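Local coordinates for protein giardin subunit alpha-1 (Giardia intestinalis, PDB 4EVF) that binds phospholipids, including phosphatidylserine, in a calcium-dependent manner as an annexin of the parasite cytoskeleton and is involved in attachment to the intestinal mucosa, at residues R74-A79 / D106-T110; R78-I82 / D97-C102; L50-K55 / L67-S72; L122-M127 / M140-M144. All coordinates share one frame; numbering follows the deposited sequence.

Contact 1. Residues R74-A79 / D106-T110; sequences RHEVRA and DWHET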
loop_
_atom_site.group_PDB
_atom_site.type_symbol
_atom_site.label_atom_id
_atom_site.label_comp_id
_atom_site.label_asym_id
_atom_site.label_seq_id
_atom_site.Cartn_x
_atom_site.Cartn_y
_atom_site.Cartn_z
ATOM N N ARG A 74 -11.178 -3.141 -5.555
ATOM C CA ARG A 74 -10.025 -2.817 -4.716
ATOM C C ARG A 74 -10.388 -2.017 -3.470
ATOM O O ARG A 74 -9.608 -1.964 -2.526
ATOM C CB ARG A 74 -8.963 -2.073 -5.525
ATOM C CG ARG A 74 -9.351 -0.644 -5.929
ATOM C CD ARG A 74 -8.356 -0.072 -6.944
ATOM N NE ARG A 74 -8.734 1.271 -7.385
ATOM C CZ ARG A 74 -9.635 1.510 -8.332
ATOM N NH1 ARG A 74 -10.240 0.492 -8.927
ATOM N NH2 ARG A 74 -9.930 2.758 -8.685
ATOM N N HIS A 75 -11.570 -1.398 -3.467
ATOM C CA HIS A 75 -12.029 -0.636 -2.307
ATOM C C HIS A 75 -12.671 -1.568 -1.289
ATOM O O HIS A 75 -12.477 -1.405 -0.081
ATOM C CB HIS A 75 -12.993 0.476 -2.746
ATOM C CG HIS A 75 -12.422 1.357 -3.811
ATOM N ND1 HIS A 75 -13.032 1.537 -5.035
ATOM C CD2 HIS A 75 -11.277 2.080 -3.851
ATOM C CE1 HIS A 75 -12.292 2.342 -5.778
ATOM N NE2 HIS A 75 -11.223 2.686 -5.084
ATOM N N GLU A 76 -13.408 -2.568 -1.777
ATOM C CA GLU A 76 -13.917 -3.629 -0.903
ATOM C C GLU A 76 -12.778 -4.475 -0.339
ATOM O O GLU A 76 -12.822 -4.896 0.823
ATOM C CB GLU A 76 -14.902 -4.533 -1.643
ATOM C CG GLU A 76 -16.246 -3.883 -1.872
ATOM C CD GLU A 76 -17.159 -4.719 -2.750
ATOM O OE1 GLU A 76 -16.762 -5.836 -3.141
ATOM O OE2 GLU A 76 -18.282 -4.256 -3.049
ATOM N N VAL A 77 -11.782 -4.736 -1.181
ATOM C CA VAL A 77 -10.566 -5.424 -0.754
ATOM C C VAL A 77 -9.904 -4.662 0.394
ATOM O O VAL A 77 -9.720 -5.207 1.484
ATOM C CB VAL A 77 -9.573 -5.596 -1.922
ATOM C CG1 VAL A 77 -8.222 -6.122 -1.413
ATOM C CG2 VAL A 77 -10.147 -6.527 -2.988
ATOM N N ARG A 78 -9.563 -3.397 0.149
ATOM C CA ARG A 78 -8.936 -2.565 1.176
ATOM C C ARG A 78 -9.774 -2.465 2.451
ATOM O O ARG A 78 -9.249 -2.595 3.566
ATOM C CB ARG A 78 -8.579 -1.177 0.632
ATOM C CG ARG A 78 -7.718 -0.335 1.577
ATOM C CD ARG A 78 -7.427 1.075 1.032
ATOM N NE ARG A 78 -6.603 1.095 -0.182
ATOM C CZ ARG A 78 -5.272 1.008 -0.182
ATOM N NH1 ARG A 78 -4.593 1.049 -1.325
ATOM N NH2 ARG A 78 -4.618 0.867 0.963
ATOM N N ALA A 79 -11.080 -2.245 2.302
ATOM C CA ALA A 79 -11.968 -2.155 3.455
ATOM C C ALA A 79 -11.927 -3.420 4.315
ATOM O O ALA A 79 -11.918 -3.339 5.546
ATOM C CB ALA A 79 -13.398 -1.880 3.009
ATOM N N ASP A 106 -8.634 6.493 -3.617
ATOM C CA ASP A 106 -8.901 5.134 -3.165
ATOM C C ASP A 106 -9.368 5.104 -1.701
ATOM O O ASP A 106 -10.177 4.261 -1.309
ATOM C CB ASP A 106 -7.651 4.258 -3.357
ATOM C CG ASP A 106 -7.546 3.678 -4.764
ATOM O OD1 ASP A 106 -8.537 3.746 -5.529
ATOM O OD2 ASP A 106 -6.468 3.138 -5.103
ATOM N N TRP A 107 -8.853 6.011 -0.881
ATOM C CA TRP A 107 -9.263 6.024 0.517
ATOM C C TRP A 107 -10.732 6.371 0.600
ATOM O O TRP A 107 -11.504 5.727 1.305
ATOM C CB TRP A 107 -8.469 7.044 1.328
ATOM C CG TRP A 107 -8.889 7.044 2.762
ATOM C CD1 TRP A 107 -9.583 8.015 3.420
ATOM C CD2 TRP A 107 -8.675 5.991 3.707
ATOM N NE1 TRP A 107 -9.796 7.637 4.730
ATOM C CE2 TRP A 107 -9.245 6.399 4.927
ATOM C CE3 TRP A 107 -8.048 4.742 3.640
ATOM C CZ2 TRP A 107 -9.206 5.606 6.072
ATOM C CZ3 TRP A 107 -8.011 3.955 4.786
ATOM C CH2 TRP A 107 -8.581 4.392 5.981
ATOM N N HIS A 108 -11.108 7.410 -0.136
ATOM C CA HIS A 108 -12.475 7.891 -0.132
ATOM C C HIS A 108 -13.467 6.794 -0.509
ATOM O O HIS A 108 -14.515 6.654 0.135
ATOM C CB HIS A 108 -12.598 9.090 -1.071
ATOM C CG HIS A 108 -13.939 9.752 -1.042
ATOM N ND1 HIS A 108 -14.902 9.524 -2.002
ATOM C CD2 HIS A 108 -14.470 10.650 -0.180
ATOM C CE1 HIS A 108 -15.971 10.251 -1.731
ATOM N NE2 HIS A 108 -15.735 10.943 -0.630
ATOM N N GLU A 109 -13.146 6.016 -1.543
ATOM C CA GLU A 109 -14.048 4.947 -2.000
ATOM C C GLU A 109 -14.048 3.785 -1.010
ATOM O O GLU A 109 -15.057 3.099 -0.835
ATOM C CB GLU A 109 -13.666 4.451 -3.395
ATOM C CG GLU A 109 -13.933 5.462 -4.509
ATOM C CD GLU A 109 -15.416 5.605 -4.815
ATOM O OE1 GLU A 109 -15.906 4.873 -5.706
ATOM O OE2 GLU A 109 -16.091 6.443 -4.167
ATOM N N THR A 110 -12.894 3.570 -0.380
ATOM C CA THR A 110 -12.743 2.552 0.648
ATOM C C THR A 110 -13.642 2.852 1.847
ATOM O O THR A 110 -14.275 1.957 2.399
ATOM C CB THR A 110 -11.254 2.430 1.092
ATOM O OG1 THR A 110 -10.479 1.913 0.001
ATOM C CG2 THR A 110 -11.099 1.487 2.294
HETATM O O HOH W 1 -10.265 5.446 -6.742
HETATM O O HOH W 2 -6.197 0.488 -4.033
#
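His75 lies flat against helix 106-110. CB rests beside the Glu109 carbonyl; with CG turned beside the backbone N (chi1 -53°), the ring packs against Glu109, whose CB stands over one face in a CH-pi contact. CD2 of His75 passes 3.5 Å from Asp106 O, and at the tip His75 NE2 donates to Asp106 OD1 over 2.9 Å, almost in the ring plane but from above the carboxylate plane. Arg74 CG lies against the other face of the imidazole, and the extended chain brings Arg74 NE to the same Asp106 OD1 at 3.1 Å, a salt bridge with an N-H...O angle of 145°. Both donors come from one face of the carboxylate, and water 1 donates to Asp106 OD1 as well, at 2.7 Å. This His-carboxylate bond and salt bridge tie together two helices of the predicted second annexin repeat, 74-87 and 104-118, whose local axes cross at -74° with a closest approach of 8.7 Å. Asp106 OD2 instead receives water 2, which accepts from Arg78 NH1; the other end of that guanidinium is taken by Thr98 O. One turn along, Thr110 OG1 touches Arg78 CD at 3.3 Å while donating to Asp106 O at 2.7 Å, and Thr110 CG2 packs on Ala79.

Contact 2. Residues R78-I82 / D97-C102; sequences RAQHI and DTVILC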
loop_
_atom_site.group_PDB
_atom_site.type_symbol
_atom_site.label_atom_id
_atom_site.label_comp_id
_atom_site.label_asym_id
_atom_site.label_seq_id
_atom_site.Cartn_x
_atom_site.Cartn_y
_atom_site.Cartn_z
ATOM N N ARG A 78 -9.563 -3.397 0.149
ATOM C CA ARG A 78 -8.936 -2.565 1.176
ATOM C C ARG A 78 -9.774 -2.465 2.451
ATOM O O ARG A 78 -9.249 -2.595 3.566
ATOM C CB ARG A 78 -8.579 -1.177 0.632
ATOM C CG ARG A 78 -7.718 -0.335 1.577
ATOM C CD ARG A 78 -7.427 1.075 1.032
ATOM N NE ARG A 78 -6.603 1.095 -0.182
ATOM C CZ ARG A 78 -5.272 1.008 -0.182
ATOM N NH1 ARG A 78 -4.593 1.049 -1.325
ATOM N NH2 ARG A 78 -4.618 0.867 0.963
ATOM N N ALA A 79 -11.080 -2.245 2.302
ATOM C CA ALA A 79 -11.968 -2.155 3.455
ATOM C C ALA A 79 -11.927 -3.420 4.315
ATOM O O ALA A 79 -11.918 -3.339 5.546
ATOM C CB ALA A 79 -13.398 -1.880 3.009
ATOM N N GLN A 80 -11.924 -4.583 3.667
ATOM C CA GLN A 80 -11.912 -5.862 4.385
ATOM C C GLN A 80 -10.566 -6.086 5.095
ATOM O O GLN A 80 -10.521 -6.603 6.221
ATOM C CB GLN A 80 -12.224 -7.029 3.437
ATOM C CG GLN A 80 -12.195 -8.405 4.104
ATOM C CD GLN A 80 -13.319 -8.601 5.095
ATOM O OE1 GLN A 80 -13.088 -8.882 6.279
ATOM N NE2 GLN A 80 -14.548 -8.465 4.620
ATOM N N HIS A 81 -9.477 -5.697 4.436
ATOM C CA HIS A 81 -8.149 -5.723 5.063
ATOM C C HIS A 81 -8.137 -4.890 6.343
ATOM O O HIS A 81 -7.583 -5.300 7.367
ATOM C CB HIS A 81 -7.089 -5.182 4.112
ATOM C CG HIS A 81 -6.693 -6.132 3.026
ATOM N ND1 HIS A 81 -6.649 -7.499 3.203
ATOM C CD2 HIS A 81 -6.304 -5.904 1.750
ATOM C CE1 HIS A 81 -6.258 -8.073 2.078
ATOM N NE2 HIS A 81 -6.045 -7.125 1.180
ATOM N N ILE A 82 -8.745 -3.710 6.277
ATOM C CA ILE A 82 -8.828 -2.816 7.433
ATOM C C ILE A 82 -9.691 -3.400 8.564
ATOM O O ILE A 82 -9.350 -3.289 9.744
ATOM C CB ILE A 82 -9.354 -1.428 7.013
ATOM C CG1 ILE A 82 -8.334 -0.735 6.102
ATOM C CG2 ILE A 82 -9.691 -0.585 8.232
ATOM C CD1 ILE A 82 -8.784 0.630 5.596
ATOM N N ASP A 97 0.073 -0.765 5.407
ATOM C CA ASP A 97 -0.283 -1.204 4.060
ATOM C C ASP A 97 -1.599 -0.601 3.566
ATOM O O ASP A 97 -1.733 -0.315 2.390
ATOM C CB ASP A 97 -0.366 -2.734 3.977
ATOM C CG ASP A 97 0.916 -3.417 4.434
ATOM O OD1 ASP A 97 1.946 -2.716 4.576
ATOM O OD2 ASP A 97 0.885 -4.650 4.646
ATOM N N THR A 98 -2.558 -0.436 4.472
ATOM C CA THR A 98 -3.935 -0.094 4.112
ATOM C C THR A 98 -4.254 1.409 4.227
ATOM O O THR A 98 -5.033 1.949 3.435
ATOM C CB THR A 98 -4.960 -0.915 4.956
ATOM O OG1 THR A 98 -4.743 -0.686 6.350
ATOM C CG2 THR A 98 -4.833 -2.412 4.683
ATOM N N VAL A 99 -3.642 2.076 5.203
ATOM C CA VAL A 99 -3.933 3.477 5.490
ATOM C C VAL A 99 -2.898 4.413 4.850
ATOM O O VAL A 99 -3.247 5.442 4.270
ATOM C CB VAL A 99 -3.992 3.738 7.034
ATOM C CG1 VAL A 99 -4.067 5.224 7.335
ATOM C CG2 VAL A 99 -5.169 3.019 7.657
ATOM N N ILE A 100 -1.623 4.052 4.940
ATOM C CA ILE A 100 -0.571 4.948 4.470
ATOM C C ILE A 100 -0.241 4.793 2.981
ATOM O O ILE A 100 -0.048 5.782 2.281
ATOM C CB ILE A 100 0.713 4.828 5.308
ATOM C CG1 ILE A 100 0.383 4.999 6.791
ATOM C CG2 ILE A 100 1.735 5.874 4.845
ATOM C CD1 ILE A 100 1.592 4.895 7.716
ATOM N N LEU A 101 -0.171 3.551 2.514
ATOM C CA LEU A 101 0.059 3.261 1.108
ATOM C C LEU A 101 -1.303 3.281 0.400
ATOM O O LEU A 101 -1.872 2.239 0.067
ATOM C CB LEU A 101 0.755 1.904 0.970
ATOM C CG LEU A 101 1.412 1.394 -0.321
ATOM C CD1 LEU A 101 0.353 0.803 -1.219
ATOM C CD2 LEU A 101 2.253 2.449 -1.058
ATOM N N CYS A 102 -1.823 4.484 0.189
ATOM C CA CYS A 102 -3.157 4.644 -0.373
ATOM C C CYS A 102 -3.298 6.054 -0.936
ATOM O O CYS A 102 -2.864 7.021 -0.324
ATOM C CB CYS A 102 -4.200 4.397 0.708
ATOM S SG CYS A 102 -5.912 4.337 0.160
#
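Arg78 reaches across to Thr98, Leu101 and Cys102 in a buried contact between helix 74-87 and the turn that follows helix 92-100, within the predicted second annexin repeat. The receiving chain makes a wide pi-type turn at 97-100 and then an inverse gamma turn centred on Leu101, which leaves several carbonyls close together. The tight part of the contact is the guanidinium. Arg78 NH2 donates to Thr98 O at 2.7 Å, though the N-H...O angle is only 131° and the donor stands 36° above the carbonyl plane. Leu101 O takes weak bonds from both NH1 and NH2 of Arg78, the latter at 3.2 Å, and Asp97 O adds another weak one to NH2. A bend at chi3 (-65°) turns the planar group so that Cys102 SG sits 3.3 Å above the centre of the Arg78 guanidinium, closing one face. The three carbonyls, of Asp97, Thr98 and Leu101, would be expected to stabilise the buried positive charge, while Met254 and Met255 of helix 245-255 pack against the same side chain. The other part is looser and purely van der Waals, with no solvent side, since every touching residue is buried. Thr98 OG1 is occupied within its own helix, donating to Ala94 O. Thr98 CG2 lies 3.6 Å from His81 CB, and Thr98 CB and OG1 both lie 3.6 Å from Ile82 CG1.

Contact 3. Residues L50-K55 / L67-S72; sequences LPDDIK and LMDLFS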
loop_
_atom_site.group_PDB
_atom_site.type_symbol
_atom_site.label_atom_id
_atom_site.label_comp_id
_atom_site.label_asym_id
_atom_site.label_seq_id
_atom_site.Cartn_x
_atom_site.Cartn_y
_atom_site.Cartn_z
ATOM N N LEU A 50 -15.528 -13.683 -11.703
ATOM C CA LEU A 50 -14.137 -14.058 -11.963
ATOM C C LEU A 50 -13.366 -14.494 -10.708
ATOM O O LEU A 50 -12.696 -15.529 -10.720
ATOM C CB LEU A 50 -13.419 -12.932 -12.709
ATOM C CG LEU A 50 -11.961 -13.041 -13.141
ATOM C CD1 LEU A 50 -11.646 -14.371 -13.806
ATOM C CD2 LEU A 50 -11.631 -11.866 -14.074
ATOM N N PRO A 51 -13.451 -13.709 -9.624
ATOM C CA PRO A 51 -12.868 -14.143 -8.347
ATOM C C PRO A 51 -13.454 -15.468 -7.833
ATOM O O PRO A 51 -12.714 -16.267 -7.258
ATOM C CB PRO A 51 -13.206 -12.995 -7.388
ATOM C CG PRO A 51 -14.278 -12.169 -8.109
ATOM C CD PRO A 51 -13.960 -12.329 -9.557
ATOM N N ASP A 52 -14.748 -15.704 -8.037
ATOM C CA ASP A 52 -15.365 -16.966 -7.626
ATOM C C ASP A 52 -14.828 -18.152 -8.433
ATOM O O ASP A 52 -14.643 -19.246 -7.898
ATOM C CB ASP A 52 -16.899 -16.913 -7.734
ATOM C CG ASP A 52 -17.537 -16.022 -6.677
ATOM O OD1 ASP A 52 -16.827 -15.604 -5.739
ATOM O OD2 ASP A 52 -18.755 -15.744 -6.779
ATOM N N ASP A 53 -14.578 -17.939 -9.718
ATOM C CA ASP A 53 -14.052 -19.008 -10.557
ATOM C C ASP A 53 -12.603 -19.298 -10.182
ATOM O O ASP A 53 -12.204 -20.456 -10.035
ATOM C CB ASP A 53 -14.198 -18.664 -12.046
ATOM C CG ASP A 53 -15.468 -19.247 -12.660
ATOM O OD1 ASP A 53 -16.268 -19.844 -11.911
ATOM O OD2 ASP A 53 -15.668 -19.106 -13.889
ATOM N N ILE A 54 -11.826 -18.238 -9.997
ATOM C CA ILE A 54 -10.452 -18.363 -9.517
ATOM C C ILE A 54 -10.376 -19.152 -8.203
ATOM O O ILE A 54 -9.582 -20.087 -8.070
ATOM C CB ILE A 54 -9.813 -16.980 -9.337
ATOM C CG1 ILE A 54 -9.756 -16.257 -10.680
ATOM C CG2 ILE A 54 -8.413 -17.089 -8.725
ATOM C CD1 ILE A 54 -9.339 -14.821 -10.563
ATOM N N LYS A 55 -11.210 -18.781 -7.239
ATOM C CA LYS A 55 -11.220 -19.469 -5.953
ATOM C C LYS A 55 -11.502 -20.957 -6.125
ATOM O O LYS A 55 -10.892 -21.797 -5.464
ATOM C CB LYS A 55 -12.252 -18.849 -5.009
ATOM C CG LYS A 55 -12.384 -19.588 -3.688
ATOM C CD LYS A 55 -13.327 -18.870 -2.740
ATOM C CE LYS A 55 -13.336 -19.524 -1.358
ATOM N NZ LYS A 55 -14.138 -18.739 -0.370
ATOM N N LEU A 67 -4.753 -13.449 -6.210
ATOM C CA LEU A 67 -5.277 -13.498 -7.580
ATOM C C LEU A 67 -6.748 -13.074 -7.660
ATOM O O LEU A 67 -7.147 -12.340 -8.580
ATOM C CB LEU A 67 -5.043 -14.882 -8.202
ATOM C CG LEU A 67 -3.552 -15.216 -8.359
ATOM C CD1 LEU A 67 -3.313 -16.649 -8.844
ATOM C CD2 LEU A 67 -2.862 -14.213 -9.273
ATOM N N MET A 68 -7.534 -13.527 -6.691
ATOM C CA MET A 68 -8.920 -13.081 -6.499
ATOM C C MET A 68 -9.012 -11.577 -6.318
ATOM O O MET A 68 -9.830 -10.920 -6.959
ATOM C CB MET A 68 -9.548 -13.750 -5.268
ATOM C CG MET A 68 -9.692 -15.261 -5.374
ATOM S SD MET A 68 -10.264 -16.002 -3.836
ATOM C CE MET A 68 -11.878 -15.242 -3.623
ATOM N N ASP A 69 -8.178 -11.041 -5.432
ATOM C CA ASP A 69 -8.172 -9.616 -5.122
ATOM C C ASP A 69 -7.989 -8.780 -6.387
ATOM O O ASP A 69 -8.661 -7.759 -6.578
ATOM C CB ASP A 69 -7.037 -9.279 -4.141
ATOM C CG ASP A 69 -7.282 -9.813 -2.733
ATOM O OD1 ASP A 69 -8.412 -10.253 -2.421
ATOM O OD2 ASP A 69 -6.336 -9.765 -1.919
ATOM N N LEU A 70 -7.061 -9.209 -7.236
ATOM C CA LEU A 70 -6.745 -8.482 -8.470
ATOM C C LEU A 70 -7.937 -8.353 -9.414
ATOM O O LEU A 70 -7.958 -7.470 -10.282
ATOM C CB LEU A 70 -5.556 -9.120 -9.189
ATOM C CG LEU A 70 -4.235 -8.992 -8.415
ATOM C CD1 LEU A 70 -3.187 -9.980 -8.941
ATOM C CD2 LEU A 70 -3.709 -7.559 -8.457
ATOM N N PHE A 71 -8.925 -9.226 -9.245
ATOM C CA PHE A 71 -10.123 -9.173 -10.093
ATOM C C PHE A 71 -11.375 -8.851 -9.285
ATOM O O PHE A 71 -12.527 -9.005 -9.753
ATOM C CB PHE A 71 -10.237 -10.437 -10.947
ATOM C CG PHE A 71 -9.178 -10.514 -12.013
ATOM C CD1 PHE A 71 -9.205 -9.633 -13.084
ATOM C CD2 PHE A 71 -8.120 -11.409 -11.913
ATOM C CE1 PHE A 71 -8.225 -9.672 -14.060
ATOM C CE2 PHE A 71 -7.140 -11.453 -12.884
ATOM C CZ PHE A 71 -7.185 -10.590 -13.955
ATOM N N SER A 72 -11.130 -8.354 -8.075
ATOM C CA SER A 72 -12.182 -7.869 -7.199
ATOM C C SER A 72 -12.180 -6.345 -7.141
ATOM O O SER A 72 -11.337 -5.702 -7.760
ATOM C CB SER A 72 -12.005 -8.453 -5.801
ATOM O OG SER A 72 -12.116 -9.862 -5.860
#
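Leu50 and Phe71 make the closest apolar contact between helix 50-57 and the end of helix 62-70. Leu50 CD2 is 3.4 Å from Phe71 CD1, approaching the ring obliquely, and Leu50 CG lies against Phe71 CB. Ile54, one turn further on, divides its branches: CD1 meets Phe71 CD2 at 3.9 Å, whereas CG2, which stands anti to the backbone N, touches both Leu67 CB and Met68 CG. Leu50, Ile54 and Phe71 join the interior of the predicted first annexin repeat with Leu11 and Ile15 of helix 4-16, while Lys55 lies at the exposed margin.

A second group of contacts sets the methionine and proline against aliphatic carbon and backbone carbonyls. Met68 runs past Ile54 in the opposite direction, and Met68 SD comes 3.7 Å from Lys55 CB. A turn at chi3 (62°) folds Met68 CE back beside Pro51 O, 3.9 Å away. The fully extended Lys55 chain carries its ammonium away from the contact. Here the two backbones are near each other, Pro51 CA and Met68 CA being 4.5 Å apart, and Pro51 CD lies 3.6 Å from Phe71 O.

Polar bonding stays within 67-72. Ser72 OG donates to Met68 O at 2.7 Å, from 53° above the carbonyl plane, and Phe71 N reaches the same oxygen from the opposite face. Pro51 CB lies 3.7 Å from Ser72 OG. With only apolar and van der Waals contacts between 50-55 and 67-72, shape fit rather than directed bonds probably determines how they sit together.

Contact 4. Residues L122-M127 / M140-M144; sequences LVEDFM and MEKWM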
loop_
_atom_site.group_PDB
_atom_site.type_symbol
_atom_site.label_atom_id
_atom_site.label_comp_id
_atom_site.label_asym_id
_atom_site.label_seq_id
_atom_site.Cartn_x
_atom_site.Cartn_y
_atom_site.Cartn_z
ATOM N N LEU A 122 -15.805 3.822 9.128
ATOM C CA LEU A 122 -14.452 3.265 9.172
ATOM C C LEU A 122 -13.556 3.995 10.173
ATOM O O LEU A 122 -12.970 3.375 11.046
ATOM C CB LEU A 122 -13.815 3.294 7.774
ATOM C CG LEU A 122 -12.536 2.483 7.498
ATOM C CD1 LEU A 122 -12.249 2.468 6.006
ATOM C CD2 LEU A 122 -11.321 3.008 8.259
ATOM N N VAL A 123 -13.461 5.312 10.040
ATOM C CA VAL A 123 -12.547 6.086 10.864
ATOM C C VAL A 123 -12.895 5.971 12.344
ATOM O O VAL A 123 -12.010 5.868 13.192
ATOM C CB VAL A 123 -12.544 7.567 10.475
ATOM C CG1 VAL A 123 -11.641 8.345 11.421
ATOM C CG2 VAL A 123 -12.087 7.736 9.032
ATOM N N GLU A 124 -14.192 6.000 12.638
ATOM C CA GLU A 124 -14.688 5.829 14.000
ATOM C C GLU A 124 -14.274 4.474 14.580
ATOM O O GLU A 124 -13.755 4.405 15.698
ATOM C CB GLU A 124 -16.209 5.978 14.009
ATOM C CG GLU A 124 -16.786 6.450 15.324
ATOM C CD GLU A 124 -18.093 7.212 15.136
ATOM O OE1 GLU A 124 -19.012 7.027 15.961
ATOM O OE2 GLU A 124 -18.198 8.000 14.166
ATOM N N ASP A 125 -14.500 3.403 13.818
ATOM C CA ASP A 125 -14.077 2.053 14.205
ATOM C C ASP A 125 -12.571 1.978 14.431
ATOM O O ASP A 125 -12.102 1.310 15.346
ATOM C CB ASP A 125 -14.443 1.038 13.120
ATOM C CG ASP A 125 -15.775 0.354 13.372
ATOM O OD1 ASP A 125 -16.519 0.792 14.282
ATOM O OD2 ASP A 125 -16.076 -0.624 12.644
ATOM N N PHE A 126 -11.818 2.645 13.565
ATOM C CA PHE A 126 -10.363 2.663 13.654
ATOM C C PHE A 126 -9.900 3.337 14.942
ATOM O O PHE A 126 -9.186 2.735 15.745
ATOM C CB PHE A 126 -9.771 3.389 12.441
ATOM C CG PHE A 126 -8.294 3.219 12.296
ATOM C CD1 PHE A 126 -7.420 4.137 12.857
ATOM C CD2 PHE A 126 -7.773 2.148 11.584
ATOM C CE1 PHE A 126 -6.045 3.988 12.719
ATOM C CE2 PHE A 126 -6.404 1.996 11.439
ATOM C CZ PHE A 126 -5.536 2.919 12.011
ATOM N N MET A 127 -10.307 4.586 15.146
ATOM C CA MET A 127 -9.862 5.321 16.333
ATOM C C MET A 127 -10.345 4.663 17.637
ATOM O O MET A 127 -9.677 4.753 18.667
ATOM C CB MET A 127 -10.285 6.792 16.278
ATOM C CG MET A 127 -9.716 7.569 15.091
ATOM S SD MET A 127 -7.928 7.382 14.865
ATOM C CE MET A 127 -7.278 8.035 16.405
ATOM N N MET A 140 -2.049 8.993 12.180
ATOM C CA MET A 140 -2.941 8.193 11.333
ATOM C C MET A 140 -4.336 8.802 11.235
ATOM O O MET A 140 -4.961 8.784 10.168
ATOM C CB MET A 140 -3.016 6.729 11.786
ATOM C CG MET A 140 -1.790 5.923 11.359
ATOM S SD MET A 140 -2.003 4.148 11.624
ATOM C CE MET A 140 -0.322 3.564 11.350
ATOM N N GLU A 141 -4.809 9.362 12.337
ATOM C CA GLU A 141 -6.098 10.054 12.339
ATOM C C GLU A 141 -6.099 11.209 11.336
ATOM O O GLU A 141 -7.026 11.362 10.540
ATOM C CB GLU A 141 -6.415 10.599 13.730
ATOM C CG GLU A 141 -7.776 11.261 13.805
ATOM C CD GLU A 141 -8.122 11.724 15.198
ATOM O OE1 GLU A 141 -7.199 12.010 15.986
ATOM O OE2 GLU A 141 -9.326 11.801 15.503
ATOM N N LYS A 142 -5.053 12.021 11.383
ATOM C CA LYS A 142 -4.952 13.177 10.495
ATOM C C LYS A 142 -4.679 12.744 9.050
ATOM O O LYS A 142 -5.151 13.358 8.099
ATOM C CB LYS A 142 -3.853 14.110 10.995
ATOM C CG LYS A 142 -3.775 15.439 10.269
ATOM C CD LYS A 142 -3.844 16.589 11.256
ATOM C CE LYS A 142 -2.851 16.391 12.375
ATOM N NZ LYS A 142 -3.032 17.417 13.436
ATOM N N TRP A 143 -3.919 11.667 8.894
ATOM C CA TRP A 143 -3.665 11.104 7.575
ATOM C C TRP A 143 -4.960 10.697 6.882
ATOM O O TRP A 143 -5.167 10.996 5.700
ATOM C CB TRP A 143 -2.756 9.886 7.687
ATOM C CG TRP A 143 -2.158 9.476 6.391
ATOM C CD1 TRP A 143 -2.697 8.630 5.463
ATOM C CD2 TRP A 143 -0.888 9.879 5.882
ATOM N NE1 TRP A 143 -1.835 8.491 4.401
ATOM C CE2 TRP A 143 -0.715 9.246 4.637
ATOM C CE3 TRP A 143 0.119 10.729 6.354
ATOM C CZ2 TRP A 143 0.435 9.430 3.855
ATOM C CZ3 TRP A 143 1.257 10.906 5.583
ATOM C CH2 TRP A 143 1.406 10.260 4.349
ATOM N N MET A 144 -5.827 10.013 7.618
ATOM C CA MET A 144 -7.087 9.518 7.059
ATOM C C MET A 144 -7.990 10.648 6.560
ATOM O O MET A 144 -8.819 10.439 5.665
ATOM C CB MET A 144 -7.821 8.633 8.078
ATOM C CG MET A 144 -7.151 7.269 8.269
ATOM S SD MET A 144 -7.834 6.193 9.536
ATOM C CE MET A 144 -9.505 5.895 8.994
#
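Phe126 N donates to Leu122 O over 2.9 Å, a backbone bond that sets these two residues one helical turn apart, where each meets Met144 of the facing helix. Phe126 meets two sulfurs, one over a face and one at its edge. Met144 SD sits over the face, 4.2 Å from the Phe126 ring centroid and only 20° off the normal. Met140 SD lies at the rim, 5.0 Å from the Phe126 centroid and 80° off the normal, its nearest ring atom being Phe126 CZ at 3.8 Å. Both are Met-aromatic contacts. With CG anti to the backbone N, Phe126 carries the ring to these methionines, and Phe95 of helix 92-100 also meets this ring. Beyond its sulfur, Met144 turns at chi3, bringing CE to Leu122 CD2 at 3.5 Å, a tight fit, and towards the tip of Val123. Met127 SD lies 3.7 Å from Glu141 CB, and Met127 CE reaches along to Glu141 CD; the two side chains cross at about a right angle, the methionine being bent at both chi2 and chi3. Glu141 keeps its carboxylate for a salt bridge with Arg132. The local axes run 174° apart, essentially antiparallel, with a closest approach of 11.1 Å, a separation bridged by these long side chains. Such neighbouring antiparallel helices with an apolar interior belong to the all-helical annexin fold, here in and at the end of the predicted second repeat.

In the fold
Along the chain contact 3 closes first, in the predicted first annexin repeat; contacts 1 and 2 then start from the same helix, 74-87, and contact 4 follows. Contacts 1 and 2 share Arg78 and Ala79, with centres about 7 Å apart. Trp107 of contact 1 packs on Ile82 of contact 2 (Trp107 CZ3 to Ile82 CD1 3.5 Å) and on Leu122 of contact 4, whose centre is about 11 Å from that of contact 2. Contact 3 touches contact 1 through Val77 against Ser72 and Asp69, and contact 2 through His81 near Asp69, but lies about 29 Å from contact 4, centre to centre. Contacts 1, 2 and 4 are therefore one connected block of packing in the second repeat, joined to the preceding repeat through helix 74-87.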